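Local coordinates for Tle cognate immunity protein 4 C-terminal domain-containing protein (Pseudomonas aeruginosa PAO1, PDB 4R1D), which probably protects its own cell by binding and inhibiting the toxic lipase Tle4, the type VI secretion effector with which it forms a complex, at residues B[11-16]-B[250-255]; B[28-33]-B[158-163]. One frame throughout, in Å; residues are numbered along the deposited sequence. Where two conformers were deposited one is given.

Contact 1: residues B[11-16]-B[250-255]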
loop_
_atom_site.group_PDB
_atom_site.type_symbol
_atom_site.label_atom_id
_atom_site.label_comp_id
_atom_site.label_asym_id
_atom_site.label_seq_id
_atom_site.Cartn_x
_atom_site.Cartn_y
_atom_site.Cartn_z
ATOM N N PHE B 11 21.413 17.516 -7.561
ATOM C CA PHE B 11 20.491 16.385 -7.610
ATOM C C PHE B 11 20.028 16.230 -9.060
ATOM O O PHE B 11 19.439 17.147 -9.631
ATOM C CB PHE B 11 19.286 16.610 -6.689
ATOM C CG PHE B 11 19.643 16.774 -5.232
ATOM C CD1 PHE B 11 20.326 15.774 -4.547
ATOM C CD2 PHE B 11 19.269 17.919 -4.545
ATOM C CE1 PHE B 11 20.649 15.927 -3.198
ATOM C CE2 PHE B 11 19.583 18.083 -3.197
ATOM C CZ PHE B 11 20.272 17.084 -2.524
ATOM N N GLY B 12 20.333 15.097 -9.675
ATOM C CA GLY B 12 19.933 14.890 -11.060
ATOM C C GLY B 12 20.520 15.983 -11.938
ATOM O O GLY B 12 21.737 16.202 -11.917
ATOM N N ARG B 13 19.667 16.682 -12.689
ATOM C CA ARG B 13 20.131 17.742 -13.589
ATOM C C ARG B 13 20.156 19.097 -12.904
ATOM O O ARG B 13 20.513 20.099 -13.527
ATOM C CB ARG B 13 19.229 17.843 -14.837
ATOM C CG ARG B 13 19.038 16.536 -15.598
ATOM C CD ARG B 13 20.212 16.195 -16.521
ATOM N NE ARG B 13 20.174 14.800 -16.971
ATOM C CZ ARG B 13 21.010 14.273 -17.863
ATOM N NH1 ARG B 13 21.942 15.036 -18.429
ATOM N NH2 ARG B 13 20.917 12.990 -18.198
ATOM N N PHE B 14 19.790 19.130 -11.625
ATOM C CA PHE B 14 19.510 20.396 -10.954
ATOM C C PHE B 14 20.437 20.732 -9.791
ATOM O O PHE B 14 21.146 19.873 -9.279
ATOM C CB PHE B 14 18.037 20.439 -10.507
ATOM C CG PHE B 14 17.078 20.577 -11.660
ATOM C CD1 PHE B 14 16.543 21.817 -11.987
ATOM C CD2 PHE B 14 16.760 19.481 -12.446
ATOM C CE1 PHE B 14 15.692 21.956 -13.062
ATOM C CE2 PHE B 14 15.905 19.615 -13.533
ATOM C CZ PHE B 14 15.373 20.850 -13.838
ATOM N N LEU B 15 20.408 21.999 -9.389
ATOM C CA LEU B 15 21.070 22.468 -8.170
ATOM C C LEU B 15 20.026 23.075 -7.237
ATOM O O LEU B 15 19.011 23.602 -7.693
ATOM C CB LEU B 15 22.095 23.564 -8.504
ATOM C CG LEU B 15 23.204 23.250 -9.504
ATOM C CD1 LEU B 15 24.008 24.520 -9.787
ATOM C CD2 LEU B 15 24.104 22.153 -8.976
ATOM N N ILE B 16 20.293 23.022 -5.935
ATOM C CA ILE B 16 19.447 23.657 -4.942
ATOM C C ILE B 16 20.306 23.967 -3.724
ATOM O O ILE B 16 21.246 23.233 -3.432
ATOM C CB ILE B 16 18.269 22.739 -4.528
ATOM C CG1 ILE B 16 17.225 23.531 -3.741
ATOM C CG2 ILE B 16 18.771 21.531 -3.727
ATOM C CD1 ILE B 16 15.952 22.726 -3.423
ATOM N N GLU B 250 9.869 14.291 -23.064
ATOM C CA GLU B 250 11.209 13.989 -23.560
ATOM C C GLU B 250 12.193 15.139 -23.366
ATOM O O GLU B 250 12.913 15.520 -24.288
ATOM C CB GLU B 250 11.156 13.586 -25.039
ATOM C CG GLU B 250 10.387 12.306 -25.294
ATOM C CD GLU B 250 10.528 11.812 -26.721
ATOM O OE1 GLU B 250 10.910 12.620 -27.595
ATOM O OE2 GLU B 250 10.263 10.613 -26.963
ATOM N N SER B 251 12.224 15.692 -22.162
ATOM C CA SER B 251 13.132 16.787 -21.858
ATOM C C SER B 251 13.884 16.548 -20.548
ATOM O O SER B 251 13.271 16.410 -19.487
ATOM C CB SER B 251 12.366 18.110 -21.790
ATOM O OG SER B 251 13.217 19.159 -21.363
ATOM N N LEU B 252 15.212 16.515 -20.623
ATOM C CA LEU B 252 16.032 16.256 -19.438
ATOM C C LEU B 252 16.058 17.465 -18.509
ATOM O O LEU B 252 16.132 17.317 -17.286
ATOM C CB LEU B 252 17.467 15.878 -19.831
ATOM C CG LEU B 252 17.651 14.611 -20.665
ATOM C CD1 LEU B 252 19.107 14.380 -21.039
ATOM C CD2 LEU B 252 17.085 13.409 -19.916
ATOM N N THR B 253 16.001 18.662 -19.092
ATOM C CA THR B 253 16.172 19.893 -18.322
ATOM C C THR B 253 14.864 20.613 -18.056
ATOM O O THR B 253 14.826 21.595 -17.319
ATOM C CB THR B 253 17.179 20.865 -19.003
ATOM O OG1 THR B 253 16.693 21.242 -20.301
ATOM C CG2 THR B 253 18.540 20.191 -19.141
ATOM N N GLU B 254 13.782 20.112 -18.644
ATOM C CA GLU B 254 12.469 20.642 -18.343
ATOM C C GLU B 254 11.548 19.511 -17.921
ATOM O O GLU B 254 10.456 19.368 -18.463
ATOM C CB GLU B 254 11.892 21.343 -19.570
ATOM C CG GLU B 254 12.904 22.200 -20.308
ATOM C CD GLU B 254 12.442 22.559 -21.705
ATOM O OE1 GLU B 254 12.756 21.796 -22.650
ATOM O OE2 GLU B 254 11.763 23.596 -21.851
ATOM N N PRO B 255 11.991 18.690 -16.954
ATOM C CA PRO B 255 11.127 17.592 -16.523
ATOM C C PRO B 255 10.050 18.126 -15.596
ATOM O O PRO B 255 10.030 19.316 -15.295
ATOM C CB PRO B 255 12.087 16.693 -15.739
ATOM C CG PRO B 255 13.044 17.650 -15.128
ATOM C CD PRO B 255 13.235 18.755 -16.164
#

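Contact 2: residues B[28-33]-B[158-163]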
loop_
_atom_site.group_PDB
_atom_site.type_symbol
_atom_site.label_atom_id
_atom_site.label_comp_id
_atom_site.label_asym_id
_atom_site.label_seq_id
_atom_site.Cartn_x
_atom_site.Cartn_y
_atom_site.Cartn_z
ATOM N N TYR B 28 17.615 8.060 -6.318
ATOM C CA TYR B 28 17.759 8.303 -7.751
ATOM C C TYR B 28 17.247 7.092 -8.484
ATOM O O TYR B 28 17.475 5.964 -8.044
ATOM C CB TYR B 28 19.226 8.525 -8.109
ATOM C CG TYR B 28 19.810 9.643 -7.307
ATOM C CD1 TYR B 28 19.634 10.958 -7.707
ATOM C CD2 TYR B 28 20.498 9.388 -6.131
ATOM C CE1 TYR B 28 20.137 11.998 -6.967
ATOM C CE2 TYR B 28 21.018 10.429 -5.374
ATOM C CZ TYR B 28 20.833 11.730 -5.803
ATOM O OH TYR B 28 21.335 12.781 -5.074
ATOM N N TYR B 29 16.564 7.321 -9.599
ATOM C CA TYR B 29 15.882 6.239 -10.294
ATOM C C TYR B 29 16.109 6.360 -11.794
ATOM O O TYR B 29 15.941 7.440 -12.370
ATOM C CB TYR B 29 14.369 6.287 -9.984
ATOM C CG TYR B 29 14.069 6.436 -8.508
ATOM C CD1 TYR B 29 14.074 7.687 -7.906
ATOM C CD2 TYR B 29 13.779 5.327 -7.722
ATOM C CE1 TYR B 29 13.807 7.836 -6.555
ATOM C CE2 TYR B 29 13.509 5.467 -6.346
ATOM C CZ TYR B 29 13.528 6.720 -5.783
ATOM O OH TYR B 29 13.261 6.881 -4.441
ATOM N N LEU B 30 16.477 5.240 -12.412
ATOM C CA LEU B 30 16.744 5.186 -13.841
ATOM C C LEU B 30 15.784 4.181 -14.480
ATOM O O LEU B 30 15.711 3.029 -14.050
ATOM C CB LEU B 30 18.192 4.749 -14.064
ATOM C CG LEU B 30 18.758 4.788 -15.474
ATOM C CD1 LEU B 30 18.747 6.213 -16.031
ATOM C CD2 LEU B 30 20.166 4.211 -15.442
ATOM N N TRP B 31 15.064 4.628 -15.508
ATOM C CA TRP B 31 14.036 3.812 -16.140
ATOM C C TRP B 31 13.121 3.235 -15.062
ATOM O O TRP B 31 12.646 2.112 -15.164
ATOM C CB TRP B 31 14.663 2.725 -17.024
ATOM C CG TRP B 31 15.487 3.319 -18.145
ATOM C CD1 TRP B 31 16.847 3.437 -18.192
ATOM C CD2 TRP B 31 14.994 3.891 -19.360
ATOM N NE1 TRP B 31 17.231 4.056 -19.357
ATOM C CE2 TRP B 31 16.111 4.343 -20.095
ATOM C CE3 TRP B 31 13.714 4.077 -19.892
ATOM C CZ2 TRP B 31 15.988 4.959 -21.340
ATOM C CZ3 TRP B 31 13.593 4.682 -21.131
ATOM C CH2 TRP B 31 14.722 5.119 -21.841
ATOM N N GLY B 32 12.871 4.036 -14.028
ATOM C CA GLY B 32 11.892 3.694 -13.014
ATOM C C GLY B 32 12.412 2.891 -11.835
ATOM O O GLY B 32 11.713 2.743 -10.842
ATOM N N ASP B 33 13.639 2.384 -11.931
ATOM C CA ASP B 33 14.208 1.543 -10.879
ATOM C C ASP B 33 15.330 2.264 -10.135
ATOM O O ASP B 33 16.127 2.966 -10.745
ATOM C CB ASP B 33 14.740 0.246 -11.499
ATOM C CG ASP B 33 13.637 -0.587 -12.128
ATOM O OD1 ASP B 33 12.564 -0.721 -11.502
ATOM O OD2 ASP B 33 13.830 -1.101 -13.247
ATOM N N SER B 158 21.782 12.646 -23.658
ATOM C CA SER B 158 20.831 11.887 -24.451
ATOM C C SER B 158 19.651 11.548 -23.559
ATOM O O SER B 158 19.827 11.209 -22.389
ATOM C CB SER B 158 21.468 10.603 -24.975
ATOM O OG SER B 158 22.595 10.896 -25.784
ATOM N N PHE B 159 18.446 11.636 -24.105
ATOM C CA PHE B 159 17.270 11.394 -23.282
ATOM C C PHE B 159 17.255 9.995 -22.676
ATOM O O PHE B 159 17.582 9.012 -23.337
ATOM C CB PHE B 159 15.976 11.627 -24.060
ATOM C CG PHE B 159 14.760 11.401 -23.229
ATOM C CD1 PHE B 159 14.334 12.378 -22.346
ATOM C CD2 PHE B 159 14.081 10.195 -23.276
ATOM C CE1 PHE B 159 13.232 12.170 -21.540
ATOM C CE2 PHE B 159 12.974 9.977 -22.475
ATOM C CZ PHE B 159 12.548 10.969 -21.606
ATOM N N GLN B 160 16.875 9.918 -21.403
ATOM C CA GLN B 160 16.596 8.652 -20.733
ATOM C C GLN B 160 15.557 8.964 -19.664
ATOM O O GLN B 160 15.460 10.114 -19.224
ATOM C CB GLN B 160 17.858 8.101 -20.075
ATOM C CG GLN B 160 18.519 9.104 -19.155
ATOM C CD GLN B 160 19.811 8.597 -18.541
ATOM O OE1 GLN B 160 20.395 7.618 -19.003
ATOM N NE2 GLN B 160 20.257 9.264 -17.482
ATOM N N VAL B 161 14.770 7.973 -19.253
ATOM C CA VAL B 161 13.849 8.194 -18.140
ATOM C C VAL B 161 14.668 8.252 -16.846
ATOM O O VAL B 161 15.396 7.312 -16.524
ATOM C CB VAL B 161 12.793 7.089 -18.023
ATOM C CG1 VAL B 161 12.035 7.213 -16.710
ATOM C CG2 VAL B 161 11.833 7.119 -19.212
ATOM N N GLU B 162 14.540 9.358 -16.117
ATOM C CA GLU B 162 15.366 9.606 -14.944
ATOM C C GLU B 162 14.566 10.416 -13.935
ATOM O O GLU B 162 13.723 11.232 -14.302
ATOM C CB GLU B 162 16.677 10.336 -15.334
ATOM C CG GLU B 162 16.475 11.672 -16.013
ATOM C CD GLU B 162 17.784 12.332 -16.421
ATOM O OE1 GLU B 162 18.744 11.600 -16.748
ATOM O OE2 GLU B 162 17.843 13.583 -16.402
ATOM N N ARG B 163 14.833 10.186 -12.656
ATOM C CA ARG B 163 14.028 10.783 -11.608
ATOM C C ARG B 163 14.843 10.807 -10.336
ATOM O O ARG B 163 15.690 9.937 -10.121
ATOM C CB ARG B 163 12.739 9.952 -11.407
ATOM C CG ARG B 163 11.957 10.271 -10.123
ATOM C CD ARG B 163 10.545 9.676 -10.168
ATOM N NE ARG B 163 10.515 8.209 -10.188
ATOM C CZ ARG B 163 10.451 7.453 -9.095
ATOM N NH1 ARG B 163 10.440 8.017 -7.885
ATOM N NH2 ARG B 163 10.395 6.135 -9.205
HETATM O O HOH W 1 19.710 5.185 -20.070
#

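Contact 1: residues B[11-16]-B[250-255]
R13 and L252 meet with a charged group laid against a methyl: the guanidinium of R13 presents one face to CD1 of L252, which lies 3.6 Å from NH2, off-centre toward the rim. The contact sets the type II' turn of a β-hairpin, F11 to F14 between strands 7-11 and 14-18, against the irregular loop that leads into strand 256-263. Two backbone bonds close the turn, F11 N to F14 O and F14 N to F11 O, and G12 sits in it with a positive phi of 58°. R13, third in the turn, and F14, which ends it, do the touching. R13 CG, anti to the carbonyl carbon (chi1 -53°), rests 3.5 Å from the carbonyl O of L252. The charge itself is answered elsewhere: NE forms a salt bridge with E162 OE2 and NH1 a hydrogen bond with G156 O, so L252 supplies apolar packing beside a group whose orientation polar partners help to fix.

F14 and P255 reach toward each other tip to tip. CD of the proline lies at the edge of the phenyl ring, in its plane, and is 3.8 Å from F14 CZ. The same CZ approaches the carbonyl O of T253 obliquely, at 3.6 Å. F14 also packs on F180 of strand 176-183 and on V297 of strand 296-297, which places the ring between this loop and neighbouring strands.

The loop contains an ST motif, in which the backbone N of E254 donates to S251 OG at 2.9 Å. The S251 hydroxyl in turn gives its proton to E254 OE1 at 3.0 Å, meeting the carboxylate on its anti side, 24° out of plane.

Contact 2: residues B[28-33]-B[158-163]
Y29 pairs with R163 where strands 23-30 and 162-169 run antiparallel, next to the type I' turn L30-D33 of the hairpin linking strands 23-30 and 33-38. Backbone bonds come first: Y29 N to R163 O (2.8 Å) and R163 N to Y29 O (3.0 Å) make this a hydrogen-bonded pair, followed by the non-hydrogen-bonded pair L30 and E162. Beyond it W31 N donates to V161 O almost straight (175°), from above the carbonyl plane.

R163 also stacks on Y29: chi3 of 65° turns NE out of the extended line, and the guanidinium beyond it lies flat on the ring, a cation-pi contact with CZ 4.0 Å from the ring centroid and planes 11° apart. R163 NH2 is hydrogen-bonded to Q110, and Y29 OH to N64, both of the partner chain, so the stack forms part of the interface between the two proteins.

Apolar packing gathers round W31. V161 CG2 touches CZ3 of the indole at 3.6 Å, while the buried V161 N, which has no polar partner, lies over one face of the ring.

Polar bonds hold the Q160 amide at both ends, and L30 CD1 packs on its carbon CD. NE2 donates to E162 OE1, whose companion OE2 is taken by R13; Q160 OE1 takes a bond of 2.7 Å from a water that itself accepts from W31 NE1.

Overall arrangement
From the N terminus, the chain passes first through the 11-16 turn and then, by way of strand 23-30, through 28-33. Segment 158-163 returns to 28-33 and closes contact 2 across 124 residues; 250-255 later returns to 11-16, closing contact 1 across 233. Contact 2 is therefore nested within contact 1. Each joins the N-terminal domain of the immunity protein to the C-terminal one: contact 2 by strand pairing, contact 1 by packing a hairpin turn on a loop. Their centres are 11 Å apart and they touch directly, sharing the salt bridge between R13 and E162, with L252 CD1 packing on S158 O.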